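Local coordinates for DUF2666 domain-containing protein (Pyrococcus furiosus, PDB 3V68) that is of unknown precise function but probably binds double-stranded DNA, at residues D180-D185 with N218-R223; I109-N112 with I116-P119; A10-W15 with T158-I163; L6-T9 with E14-V17; K197-E202 with K206-L211. All coordinates share one frame; numbering follows the deposited sequence.

Contact 1: D180-D185 with N218-R223; sequences DFADVD and NEFEVR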
# COMPACT_ATOMS: atom_id res chain seq x y z
N ASP A 180 -0.57 -6.98 14.50
CA ASP A 180 0.06 -7.52 15.71
C ASP A 180 -0.04 -6.55 16.88
O ASP A 180 -0.41 -6.93 17.99
CB ASP A 180 1.53 -7.87 15.46
CG ASP A 180 1.71 -9.05 14.51
OD1 ASP A 180 0.79 -9.89 14.40
OD2 ASP A 180 2.79 -9.14 13.88
N PHE A 181 0.29 -5.29 16.62
CA PHE A 181 0.27 -4.26 17.66
C PHE A 181 -1.14 -3.86 18.06
O PHE A 181 -1.37 -3.46 19.20
CB PHE A 181 1.12 -3.06 17.27
CG PHE A 181 2.59 -3.34 17.29
CD1 PHE A 181 3.29 -3.57 16.12
CD2 PHE A 181 3.26 -3.44 18.50
CE1 PHE A 181 4.65 -3.85 16.15
CE2 PHE A 181 4.62 -3.73 18.54
CZ PHE A 181 5.31 -3.94 17.36
N ALA A 182 -2.09 -3.98 17.14
CA ALA A 182 -3.49 -3.68 17.43
C ALA A 182 -4.33 -4.93 17.74
O ALA A 182 -5.55 -4.83 17.88
CB ALA A 182 -4.10 -2.87 16.30
N ASP A 183 -3.68 -6.08 17.87
CA ASP A 183 -4.37 -7.36 18.16
C ASP A 183 -5.59 -7.58 17.25
O ASP A 183 -6.70 -7.82 17.74
CB ASP A 183 -4.79 -7.46 19.63
CG ASP A 183 -3.63 -7.70 20.57
OD1 ASP A 183 -3.85 -7.63 21.80
OD2 ASP A 183 -2.51 -7.98 20.10
N VAL A 184 -5.38 -7.45 15.95
CA VAL A 184 -6.43 -7.70 14.96
C VAL A 184 -6.50 -9.21 14.72
O VAL A 184 -5.49 -9.84 14.37
CB VAL A 184 -6.14 -6.96 13.63
CG1 VAL A 184 -7.08 -7.41 12.52
CG2 VAL A 184 -6.20 -5.44 13.81
N ASP A 185 -7.69 -9.79 14.90
CA ASP A 185 -7.91 -11.21 14.62
C ASP A 185 -8.15 -11.38 13.12
O ASP A 185 -9.30 -11.43 12.66
CB ASP A 185 -9.08 -11.75 15.45
CG ASP A 185 -9.21 -13.27 15.39
OD1 ASP A 185 -8.55 -13.92 14.55
OD2 ASP A 185 -10.00 -13.82 16.19
N ASN A 218 -13.15 -2.31 15.21
CA ASN A 218 -12.57 -0.99 15.45
C ASN A 218 -11.84 -0.43 14.24
O ASN A 218 -11.81 -1.06 13.17
CB ASN A 218 -11.67 -1.00 16.69
CG ASN A 218 -10.44 -1.88 16.53
OD1 ASN A 218 -9.88 -2.05 15.43
ND2 ASN A 218 -9.98 -2.43 17.64
N GLU A 219 -11.23 0.74 14.42
CA GLU A 219 -10.61 1.47 13.32
C GLU A 219 -9.53 0.68 12.59
O GLU A 219 -9.36 0.85 11.39
CB GLU A 219 -10.07 2.83 13.79
CG GLU A 219 -8.92 2.77 14.80
CD GLU A 219 -8.57 4.13 15.39
OE1 GLU A 219 -8.61 5.15 14.66
OE2 GLU A 219 -8.24 4.18 16.59
N PHE A 220 -8.81 -0.19 13.29
CA PHE A 220 -7.77 -0.99 12.64
C PHE A 220 -8.33 -2.22 11.96
O PHE A 220 -7.98 -2.52 10.81
CB PHE A 220 -6.66 -1.34 13.63
CG PHE A 220 -5.93 -0.13 14.13
CD1 PHE A 220 -5.02 0.54 13.31
CD2 PHE A 220 -6.18 0.37 15.40
CE1 PHE A 220 -4.36 1.67 13.77
CE2 PHE A 220 -5.53 1.51 15.87
CZ PHE A 220 -4.61 2.16 15.05
N GLU A 221 -9.23 -2.91 12.65
CA GLU A 221 -9.86 -4.12 12.12
C GLU A 221 -10.58 -3.90 10.79
O GLU A 221 -10.56 -4.78 9.93
CB GLU A 221 -10.83 -4.71 13.15
CG GLU A 221 -10.15 -5.27 14.39
CD GLU A 221 -11.12 -5.53 15.53
OE1 GLU A 221 -12.12 -4.80 15.66
OE2 GLU A 221 -10.88 -6.47 16.31
N VAL A 222 -11.21 -2.73 10.62
CA VAL A 222 -11.93 -2.43 9.38
C VAL A 222 -11.02 -2.28 8.15
O VAL A 222 -11.45 -2.59 7.05
CB VAL A 222 -12.90 -1.21 9.50
CG1 VAL A 222 -13.95 -1.48 10.57
CG2 VAL A 222 -12.13 0.09 9.76
N ARG A 223 -9.79 -1.82 8.36
CA ARG A 223 -8.81 -1.75 7.26
C ARG A 223 -8.48 -3.13 6.71
O ARG A 223 -8.26 -3.29 5.51
CB ARG A 223 -7.50 -1.06 7.69
CG ARG A 223 -7.47 0.44 7.48
CD ARG A 223 -8.33 1.16 8.50
NE ARG A 223 -8.48 2.57 8.18
CZ ARG A 223 -9.25 3.43 8.84
NH1 ARG A 223 -9.95 3.03 9.90
NH2 ARG A 223 -9.31 4.69 8.45
O HOH W 1 -7.08 -2.63 17.87

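Contact 2: I109-N112 with I116-P119; sequences ILKN and IEFP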
# COMPACT_ATOMS: atom_id res chain seq x y z
N ILE A 109 -8.55 5.20 -6.42
CA ILE A 109 -9.98 5.22 -6.74
C ILE A 109 -10.85 4.95 -5.51
O ILE A 109 -11.93 5.52 -5.37
CB ILE A 109 -10.34 4.22 -7.89
CG1 ILE A 109 -9.69 4.65 -9.22
CG2 ILE A 109 -11.86 4.07 -8.05
CD1 ILE A 109 -10.09 6.04 -9.74
N LEU A 110 -10.37 4.10 -4.60
CA LEU A 110 -11.21 3.63 -3.49
C LEU A 110 -10.97 4.28 -2.13
O LEU A 110 -11.77 4.09 -1.22
CB LEU A 110 -11.10 2.11 -3.34
CG LEU A 110 -11.51 1.26 -4.54
CD1 LEU A 110 -11.31 -0.20 -4.19
CD2 LEU A 110 -12.95 1.53 -4.96
N LYS A 111 -9.88 5.04 -1.98
CA LYS A 111 -9.49 5.53 -0.65
C LYS A 111 -10.50 6.47 0.02
O LYS A 111 -10.53 6.56 1.24
CB LYS A 111 -8.08 6.14 -0.65
CG LYS A 111 -7.92 7.37 -1.51
CD LYS A 111 -6.50 7.91 -1.38
CE LYS A 111 -6.40 9.30 -1.97
NZ LYS A 111 -4.99 9.80 -1.94
N ASN A 112 -11.32 7.14 -0.78
CA ASN A 112 -12.39 7.96 -0.22
C ASN A 112 -13.73 7.23 -0.12
O ASN A 112 -14.70 7.79 0.40
CB ASN A 112 -12.55 9.27 -1.01
CG ASN A 112 -11.32 10.16 -0.92
OD1 ASN A 112 -10.73 10.34 0.15
ND2 ASN A 112 -10.92 10.72 -2.05
N ILE A 116 -9.19 2.45 3.36
CA ILE A 116 -8.02 1.91 2.68
C ILE A 116 -6.75 2.37 3.40
O ILE A 116 -5.92 1.56 3.83
CB ILE A 116 -7.98 2.34 1.19
CG1 ILE A 116 -9.22 1.84 0.43
CG2 ILE A 116 -6.68 1.91 0.52
CD1 ILE A 116 -9.50 0.33 0.56
N GLU A 117 -6.60 3.69 3.52
CA GLU A 117 -5.56 4.25 4.36
C GLU A 117 -5.86 3.92 5.82
O GLU A 117 -7.02 3.81 6.21
CB GLU A 117 -5.46 5.77 4.17
CG GLU A 117 -4.97 6.16 2.78
CD GLU A 117 -4.74 7.65 2.62
OE1 GLU A 117 -5.67 8.44 2.89
OE2 GLU A 117 -3.63 8.04 2.20
N PHE A 118 -4.81 3.73 6.59
CA PHE A 118 -4.93 3.55 8.03
C PHE A 118 -5.17 4.89 8.72
O PHE A 118 -4.98 5.94 8.10
CB PHE A 118 -3.68 2.85 8.57
CG PHE A 118 -3.60 1.41 8.19
CD1 PHE A 118 -4.10 0.43 9.05
CD2 PHE A 118 -3.06 1.02 6.97
CE1 PHE A 118 -4.04 -0.92 8.70
CE2 PHE A 118 -3.00 -0.33 6.61
CZ PHE A 118 -3.49 -1.29 7.48
N PRO A 119 -5.61 4.87 9.99
CA PRO A 119 -5.84 6.12 10.71
C PRO A 119 -4.59 6.99 10.78
O PRO A 119 -3.48 6.47 10.74
CB PRO A 119 -6.21 5.64 12.12
CG PRO A 119 -6.77 4.29 11.91
CD PRO A 119 -5.93 3.70 10.82
O HOH W 2 -8.78 5.54 3.10
O HOH W 3 -4.70 10.45 0.78

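Contact 3: A10-W15 with T158-I163; sequences AKHEEW and TPLLDI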
# COMPACT_ATOMS: atom_id res chain seq x y z
N ALA A 10 12.84 10.11 5.35
CA ALA A 10 13.03 10.11 3.91
C ALA A 10 13.57 11.47 3.50
O ALA A 10 13.16 12.49 4.04
CB ALA A 10 11.71 9.83 3.19
N LYS A 11 14.51 11.45 2.56
CA LYS A 11 15.08 12.67 2.01
C LYS A 11 15.38 12.40 0.54
O LYS A 11 16.26 11.60 0.22
CB LYS A 11 16.34 13.07 2.77
CG LYS A 11 17.07 14.27 2.20
CD LYS A 11 18.26 14.65 3.07
CE LYS A 11 19.10 15.74 2.41
NZ LYS A 11 19.95 15.22 1.30
N HIS A 12 14.63 13.04 -0.35
CA HIS A 12 14.86 12.90 -1.79
C HIS A 12 14.25 14.07 -2.52
O HIS A 12 13.05 14.30 -2.45
CB HIS A 12 14.31 11.57 -2.32
CG HIS A 12 14.70 11.29 -3.74
ND1 HIS A 12 13.83 10.75 -4.66
CD2 HIS A 12 15.86 11.50 -4.40
CE1 HIS A 12 14.44 10.62 -5.82
NE2 HIS A 12 15.68 11.08 -5.69
N GLU A 13 15.10 14.82 -3.23
CA GLU A 13 14.72 16.10 -3.82
C GLU A 13 14.12 16.99 -2.72
O GLU A 13 14.78 17.25 -1.71
CB GLU A 13 13.75 15.92 -5.01
CG GLU A 13 14.17 14.88 -6.06
CD GLU A 13 15.32 15.35 -6.94
OE1 GLU A 13 15.34 16.53 -7.35
OE2 GLU A 13 16.21 14.52 -7.24
N GLU A 14 12.87 17.42 -2.89
CA GLU A 14 12.21 18.29 -1.92
C GLU A 14 11.36 17.55 -0.88
O GLU A 14 10.79 18.17 0.02
CB GLU A 14 11.38 19.37 -2.64
CG GLU A 14 12.22 20.52 -3.18
CD GLU A 14 11.37 21.61 -3.82
OE1 GLU A 14 10.71 21.34 -4.84
OE2 GLU A 14 11.39 22.75 -3.29
N TRP A 15 11.29 16.22 -1.00
CA TRP A 15 10.60 15.40 -0.01
C TRP A 15 11.54 15.09 1.15
O TRP A 15 12.48 14.31 1.01
CB TRP A 15 10.07 14.11 -0.66
CG TRP A 15 9.33 13.19 0.29
CD1 TRP A 15 8.45 13.55 1.27
CD2 TRP A 15 9.38 11.76 0.31
NE1 TRP A 15 7.97 12.44 1.92
CE2 TRP A 15 8.53 11.32 1.35
CE3 TRP A 15 10.08 10.79 -0.44
CZ2 TRP A 15 8.34 9.97 1.66
CZ3 TRP A 15 9.90 9.45 -0.13
CH2 TRP A 15 9.03 9.05 0.90
N THR A 158 20.59 5.78 -8.85
CA THR A 158 19.60 4.89 -8.23
C THR A 158 18.36 4.79 -9.13
O THR A 158 17.74 5.81 -9.43
CB THR A 158 19.19 5.37 -6.82
OG1 THR A 158 20.36 5.57 -6.02
CG2 THR A 158 18.28 4.34 -6.14
N PRO A 159 18.00 3.57 -9.55
CA PRO A 159 16.76 3.40 -10.32
C PRO A 159 15.56 3.80 -9.48
O PRO A 159 15.44 3.39 -8.32
CB PRO A 159 16.72 1.89 -10.61
CG PRO A 159 18.12 1.42 -10.42
CD PRO A 159 18.70 2.29 -9.35
N LEU A 160 14.68 4.63 -10.05
CA LEU A 160 13.47 5.06 -9.36
C LEU A 160 12.61 3.88 -8.95
O LEU A 160 12.03 3.88 -7.86
CB LEU A 160 12.67 6.05 -10.22
CG LEU A 160 12.74 7.54 -9.87
CD1 LEU A 160 14.12 7.99 -9.39
CD2 LEU A 160 12.26 8.39 -11.04
N LEU A 161 12.54 2.88 -9.82
CA LEU A 161 11.76 1.68 -9.55
C LEU A 161 12.26 0.92 -8.32
O LEU A 161 11.48 0.22 -7.67
CB LEU A 161 11.74 0.75 -10.77
CG LEU A 161 10.53 -0.18 -10.87
CD1 LEU A 161 9.31 0.58 -11.34
CD2 LEU A 161 10.81 -1.34 -11.80
N ASP A 162 13.54 1.07 -8.00
CA ASP A 162 14.09 0.43 -6.81
C ASP A 162 13.65 1.13 -5.53
O ASP A 162 13.42 0.48 -4.51
CB ASP A 162 15.61 0.33 -6.87
CG ASP A 162 16.14 -0.66 -5.85
OD1 ASP A 162 15.47 -1.69 -5.63
OD2 ASP A 162 17.21 -0.39 -5.27
N ILE A 163 13.53 2.45 -5.61
CA ILE A 163 12.96 3.23 -4.52
C ILE A 163 11.50 2.82 -4.33
O ILE A 163 11.05 2.60 -3.20
CB ILE A 163 13.10 4.75 -4.75
CG1 ILE A 163 14.58 5.12 -4.95
CG2 ILE A 163 12.50 5.54 -3.59
CD1 ILE A 163 14.81 6.52 -5.48

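Contact 4: L6-T9 with E14-V17; sequences LEFT and EWIV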
# COMPACT_ATOMS: atom_id res chain seq x y z
N LEU A 6 12.27 2.94 16.72
CA LEU A 6 11.21 2.88 15.73
C LEU A 6 11.19 4.20 15.00
O LEU A 6 10.72 5.20 15.55
CB LEU A 6 9.87 2.59 16.39
CG LEU A 6 8.68 2.24 15.49
CD1 LEU A 6 9.05 1.16 14.47
CD2 LEU A 6 7.50 1.80 16.33
N GLU A 7 11.72 4.21 13.78
CA GLU A 7 11.86 5.46 13.05
C GLU A 7 11.70 5.31 11.55
O GLU A 7 12.00 4.26 10.96
CB GLU A 7 13.20 6.14 13.37
CG GLU A 7 14.44 5.38 12.94
CD GLU A 7 15.70 6.22 13.04
OE1 GLU A 7 16.50 6.19 12.08
OE2 GLU A 7 15.89 6.90 14.07
N PHE A 8 11.19 6.38 10.94
CA PHE A 8 11.13 6.51 9.50
C PHE A 8 11.61 7.90 9.11
O PHE A 8 11.10 8.90 9.62
CB PHE A 8 9.70 6.29 8.98
CG PHE A 8 9.57 6.53 7.50
CD1 PHE A 8 10.03 5.58 6.60
CD2 PHE A 8 9.01 7.72 7.02
CE1 PHE A 8 9.93 5.80 5.23
CE2 PHE A 8 8.91 7.94 5.65
CZ PHE A 8 9.37 6.99 4.75
N THR A 9 12.59 7.96 8.22
CA THR A 9 12.96 9.23 7.59
C THR A 9 13.11 9.04 6.10
O THR A 9 13.43 7.95 5.63
CB THR A 9 14.25 9.88 8.18
OG1 THR A 9 15.40 9.08 7.86
CG2 THR A 9 14.17 10.07 9.69
N GLU A 14 12.87 17.42 -2.89
CA GLU A 14 12.21 18.29 -1.92
C GLU A 14 11.36 17.55 -0.88
O GLU A 14 10.79 18.17 0.02
CB GLU A 14 11.38 19.37 -2.64
CG GLU A 14 12.22 20.52 -3.18
CD GLU A 14 11.37 21.61 -3.82
OE1 GLU A 14 10.71 21.34 -4.84
OE2 GLU A 14 11.39 22.75 -3.29
N TRP A 15 11.29 16.22 -1.00
CA TRP A 15 10.60 15.40 -0.01
C TRP A 15 11.54 15.09 1.15
O TRP A 15 12.48 14.31 1.01
CB TRP A 15 10.07 14.11 -0.66
CG TRP A 15 9.33 13.19 0.29
CD1 TRP A 15 8.45 13.55 1.27
CD2 TRP A 15 9.38 11.76 0.31
NE1 TRP A 15 7.97 12.44 1.92
CE2 TRP A 15 8.53 11.32 1.35
CE3 TRP A 15 10.08 10.79 -0.44
CZ2 TRP A 15 8.34 9.97 1.66
CZ3 TRP A 15 9.90 9.45 -0.13
CH2 TRP A 15 9.03 9.05 0.90
N ILE A 16 11.28 15.72 2.29
CA ILE A 16 12.09 15.54 3.50
C ILE A 16 11.18 15.44 4.73
O ILE A 16 10.61 16.44 5.19
CB ILE A 16 13.14 16.67 3.69
CG1 ILE A 16 13.97 16.88 2.42
CG2 ILE A 16 14.06 16.35 4.87
CD1 ILE A 16 14.68 18.23 2.33
N VAL A 17 11.02 14.22 5.24
CA VAL A 17 10.15 13.97 6.39
C VAL A 17 10.81 13.01 7.38
O VAL A 17 11.74 12.28 7.03
CB VAL A 17 8.73 13.44 6.00
CG1 VAL A 17 7.98 14.47 5.14
CG2 VAL A 17 8.81 12.07 5.31

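Contact 5: K197-E202 with K206-L211; sequences KKVKKE and KEIVQL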
# COMPACT_ATOMS: atom_id res chain seq x y z
N LYS A 197 -15.70 -16.16 -3.33
CA LYS A 197 -14.47 -16.50 -4.04
C LYS A 197 -14.56 -16.05 -5.49
O LYS A 197 -15.58 -16.27 -6.15
CB LYS A 197 -14.20 -18.01 -3.98
CG LYS A 197 -12.87 -18.41 -4.59
CD LYS A 197 -12.55 -19.88 -4.43
CE LYS A 197 -11.14 -20.16 -4.92
NZ LYS A 197 -10.71 -21.56 -4.66
N LYS A 198 -13.51 -15.39 -5.98
CA LYS A 198 -13.44 -14.92 -7.36
C LYS A 198 -14.71 -14.17 -7.79
O LYS A 198 -15.38 -14.54 -8.76
CB LYS A 198 -13.12 -16.07 -8.33
CG LYS A 198 -11.64 -16.28 -8.60
CD LYS A 198 -10.91 -16.96 -7.45
CE LYS A 198 -9.42 -17.13 -7.74
NZ LYS A 198 -9.16 -18.07 -8.87
N VAL A 199 -15.03 -13.12 -7.03
CA VAL A 199 -16.25 -12.33 -7.22
C VAL A 199 -16.17 -11.47 -8.49
O VAL A 199 -15.26 -10.66 -8.64
CB VAL A 199 -16.50 -11.42 -5.99
CG1 VAL A 199 -17.71 -10.51 -6.21
CG2 VAL A 199 -16.69 -12.27 -4.73
N LYS A 200 -17.14 -11.67 -9.39
CA LYS A 200 -17.15 -10.99 -10.69
C LYS A 200 -18.47 -10.29 -11.00
O LYS A 200 -18.48 -9.20 -11.58
CB LYS A 200 -16.80 -11.98 -11.81
CG LYS A 200 -15.34 -12.44 -11.81
CD LYS A 200 -15.14 -13.75 -12.57
CE LYS A 200 -14.96 -13.52 -14.06
NZ LYS A 200 -14.71 -14.80 -14.79
N LYS A 201 -19.58 -10.92 -10.63
CA LYS A 201 -20.92 -10.42 -10.95
C LYS A 201 -21.35 -9.24 -10.07
O LYS A 201 -21.02 -9.19 -8.89
CB LYS A 201 -21.95 -11.55 -10.85
CG LYS A 201 -21.70 -12.73 -11.79
CD LYS A 201 -22.73 -13.84 -11.64
CE LYS A 201 -22.33 -14.88 -10.59
NZ LYS A 201 -22.64 -14.46 -9.20
N GLU A 202 -22.10 -8.31 -10.67
CA GLU A 202 -22.63 -7.14 -9.96
C GLU A 202 -23.42 -7.51 -8.70
O GLU A 202 -23.29 -6.85 -7.67
CB GLU A 202 -23.55 -6.32 -10.88
CG GLU A 202 -22.83 -5.34 -11.80
CD GLU A 202 -23.80 -4.56 -12.68
OE1 GLU A 202 -23.36 -3.58 -13.32
OE2 GLU A 202 -25.00 -4.92 -12.74
N LYS A 206 -22.34 -6.45 -4.84
CA LYS A 206 -23.29 -5.83 -3.94
C LYS A 206 -23.35 -6.56 -2.59
O LYS A 206 -23.28 -5.95 -1.53
CB LYS A 206 -24.69 -5.80 -4.58
CG LYS A 206 -25.71 -4.93 -3.87
CD LYS A 206 -27.07 -4.98 -4.56
CE LYS A 206 -27.04 -4.36 -5.96
NZ LYS A 206 -28.35 -4.49 -6.66
N GLU A 207 -23.45 -7.89 -2.65
CA GLU A 207 -23.51 -8.71 -1.45
C GLU A 207 -22.26 -8.60 -0.58
O GLU A 207 -22.36 -8.49 0.65
CB GLU A 207 -23.78 -10.17 -1.82
CG GLU A 207 -25.20 -10.42 -2.29
CD GLU A 207 -25.34 -11.67 -3.15
OE1 GLU A 207 -24.35 -12.42 -3.30
OE2 GLU A 207 -26.45 -11.89 -3.68
N ILE A 208 -21.08 -8.63 -1.21
CA ILE A 208 -19.85 -8.62 -0.42
C ILE A 208 -19.57 -7.24 0.19
O ILE A 208 -19.04 -7.15 1.30
CB ILE A 208 -18.63 -9.22 -1.18
CG1 ILE A 208 -17.56 -9.68 -0.17
CG2 ILE A 208 -18.07 -8.26 -2.24
CD1 ILE A 208 -16.32 -10.33 -0.77
N VAL A 209 -19.94 -6.18 -0.52
CA VAL A 209 -19.83 -4.83 0.03
C VAL A 209 -20.73 -4.68 1.25
O VAL A 209 -20.32 -4.14 2.28
CB VAL A 209 -20.14 -3.75 -1.03
CG1 VAL A 209 -20.28 -2.38 -0.38
CG2 VAL A 209 -19.04 -3.72 -2.07
N GLN A 210 -21.96 -5.18 1.13
CA GLN A 210 -22.89 -5.15 2.25
C GLN A 210 -22.35 -5.92 3.45
O GLN A 210 -22.41 -5.44 4.58
CB GLN A 210 -24.25 -5.70 1.82
CG GLN A 210 -25.32 -5.62 2.90
CD GLN A 210 -25.69 -4.20 3.29
OE1 GLN A 210 -25.59 -3.27 2.49
NE2 GLN A 210 -26.12 -4.02 4.53
N LEU A 211 -21.79 -7.11 3.20
CA LEU A 211 -21.18 -7.89 4.26
C LEU A 211 -20.03 -7.12 4.92
O LEU A 211 -19.91 -7.12 6.15
CB LEU A 211 -20.71 -9.25 3.74
CG LEU A 211 -20.20 -10.23 4.81
CD1 LEU A 211 -21.29 -10.59 5.81
CD2 LEU A 211 -19.60 -11.48 4.18

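Contact 1: D180-D185 with N218-R223
Ala182 and Val184 pack against Phe220 and Glu221 where the end of helix 160-181 meets the start of helix 219-231. On the close side the Ala182 methyl approaches the Phe220 ring obliquely, CB lying 3.9 Å from CG, and Val184 CG2 sits 4.1 Å from Phe220 CB. With CG1 anti to the backbone N (chi1 170°), Val184 CG2 also lies 4.0 Å from Glu221 CG, the two side chains running past each other in opposite directions. Met31 and Ser34 of helix 26-43, with Ile178, also touch Phe220. Two helix-end motifs face each other: a Schellman motif with Asp183 at C-prime stops the first helix, and a capping box of Asn218 and Glu221 starts the second. Glu221 N gives an almost straight bond (176°) to Asn218 OD1 at 3.0 Å, while Asn218 N returns one to Glu221 OE1 at 2.7 Å, on its anti side. Replacing Glu221 with an alanine would probably leave Asn218 N without its capping acceptor and open a gap beside Val184. The looser side is bridged by a water that donates to Ala182 O at 2.7 Å and accepts from Asn218 ND2 at 2.9 Å.

Contact 2: I109-N112 with I116-P119
The Glu117 carboxylate has the aliphatic part of Lys111 over one face, with Lys111 CD 4.4 Å from Glu117 CD, and a water past its oxygens, displaced from the plane toward the same side as the lysine chain. The setting is a chain reversal just after helix 91-110: within a few residues the chain folds back, so that the CA atoms of Lys111 and Ile116 come within 5.1 Å. Ile116 and Leu110 form the apolar part of the turn. Ile116 CG1, anti to the carbonyl carbon at a chi1 of -61°, is turned onto the departing helix, 3.8 Å from Leu110 O and 4.2 Å from Leu110 CB. Leu66, Leu70 and Leu73 of helix 66-73 and Leu230 of helix 219-231 also touch Leu110, while Val237 touches Ile116. Lys111 NZ and Glu117 OE2 do not meet directly; the ammonium forms its salt bridge with Glu108 and reaches Glu117 through solvent. Two waters join the two arms of the turn, one between the side-chain ends and one between the backbones. The first accepts from Lys111 NZ and donates to Glu117 OE2. The second donates to Lys111 O at 2.8 Å and accepts from Glu117 N at 2.9 Å.

Contact 3: A10-W15 with T158-I163
His12 reaches from the tip of a beta hairpin to the first turn of helix 160-181, meeting Leu160 and Ile163. Along that turn, Pro159 holds the N-cap position, and Pro159 O accepts from Asp162 N at 3.0 Å. Leu160 comes next, and its CD1 lies at the edge of the imidazole, 4.4 Å from His12 CE1. The backbone nitrogens of Leu160 and Leu161 are both held by the carboxylate of Glu50, which ties the helix start to the first half of the protein. One turn on from Leu160, Ile163 points at the hairpin and brings CD1 to 4.1 Å from the same His12 CE1, the two side chains crossing obliquely. On the hairpin side His12 CG is anti to its own nitrogen (chi1 -171°), which carries the ring out toward the helix; Glu13 CG covers one ring face 4.0 Å above the plane, and ND1 is hydrogen-bonded to Tyr47 OH. Glu13 and Glu14 occupy the corners of a type II' turn between His12 and Trp15. Ile163 rests on Ile137 of strand 136-143 and Met152 of strand 146-153, whereas Leu161 faces helix 241-248.

Contact 4: L6-T9 with E14-V17
Thr9 and Val17 lie on neighbouring antiparallel strands, whose segment axes make an angle of 160°, and their CA atoms are 5.6 Å apart. Across this step Thr9 CA comes to 3.3 Å from Val17 O in a CA-H...O contact with an angle of 134° at the hydrogen. The same carbonyl oxygen probably takes a hydrogen bond from Ala10 N, so one acceptor meets two donors of very different strength. Side chains join on one face of the sheet. Phe8 CG stands anti to the backbone nitrogen (chi1 175°), extending the ring along the sheet toward the second strand, where its CE2 lies 4.1 Å from Val17 CG2. That methyl occupies the crowded position between nitrogen and carbonyl carbon. At the far end of the ring Trp15 CH2 sits near the plane of the phenyl, 4.4 Å from Phe8 CZ, so the indole approaches an edge while its own ring is met obliquely. Val36 and Val40 of helix 26-43 also touch Phe8, and Lys43 makes a cation-pi contact with Trp15. Thr9 OG1, on the other hand, is hydrogen-bonded to His136 of the next strand. Together these contacts belong to a beta hairpin, strands 5-12 and 15-20, whose second strand is outermost in a four-stranded antiparallel sheet, with helix 26-43 packed against the Phe8 face of the hairpin.

Contact 5: K197-E202 with K206-L211
Val199 and Ile208, with Glu202 and Lys206, make a local contact between a loop and the helix it runs into, at the outer side of the fold after helix 186-192. The loop crosses beside helix 202-213 and then becomes its first turn, with Lys201 at the N-cap position. The apolar meeting is light: Val199 CG2 lies 4.4 Å from Ile208 CD1. Both residues are nonetheless buried, since Val199 also touches Leu233, Glu204 and Ile205, while Ile208 packs on Phe196 and Lys232. A backbone bond pairs Val199 with Lys232 as well. Where loop and helix merge, Lys206 N donates to Glu202 O at 3.0 Å with an angle of 165°, a regular i to i+4 bond near the start of the helix. Lys206 CB stands 3.6 Å from Glu202 O. The charged ends stay apart, Glu202 OE2 being 7.0 Å from Lys206 NZ, and Glu202 has a long, weak ion pair with Lys71. The grip of this contact therefore rests on main-chain bonding and a small apolar patch, and the lysine and glutamate ends are likely to interact across solvent at most weakly.

In the fold
Contact 4 is the buried one of the five, whereas contacts 1, 2, 3 and 5 are partly buried. Contacts 3 and 4 share Glu14, Trp15 and strand 5-12; through aromatic and aliphatic groups contact 3 joins the hairpin to helix 160-181, and contact 4 joins the two hairpin strands to each other. Contact 3 lies at one end of helix 160-181 and contact 1 at the other, their centres about 31 Å apart. Contacts 1 and 2 touch: Arg223 NE probably bonds to Glu117 O, linking the two DUF2666 domains. Both also use bridging waters, unlike contacts 3 and 4. Contact 5, on the outer side and nested in the loop closed by contact 1, adds a helical backbone bond.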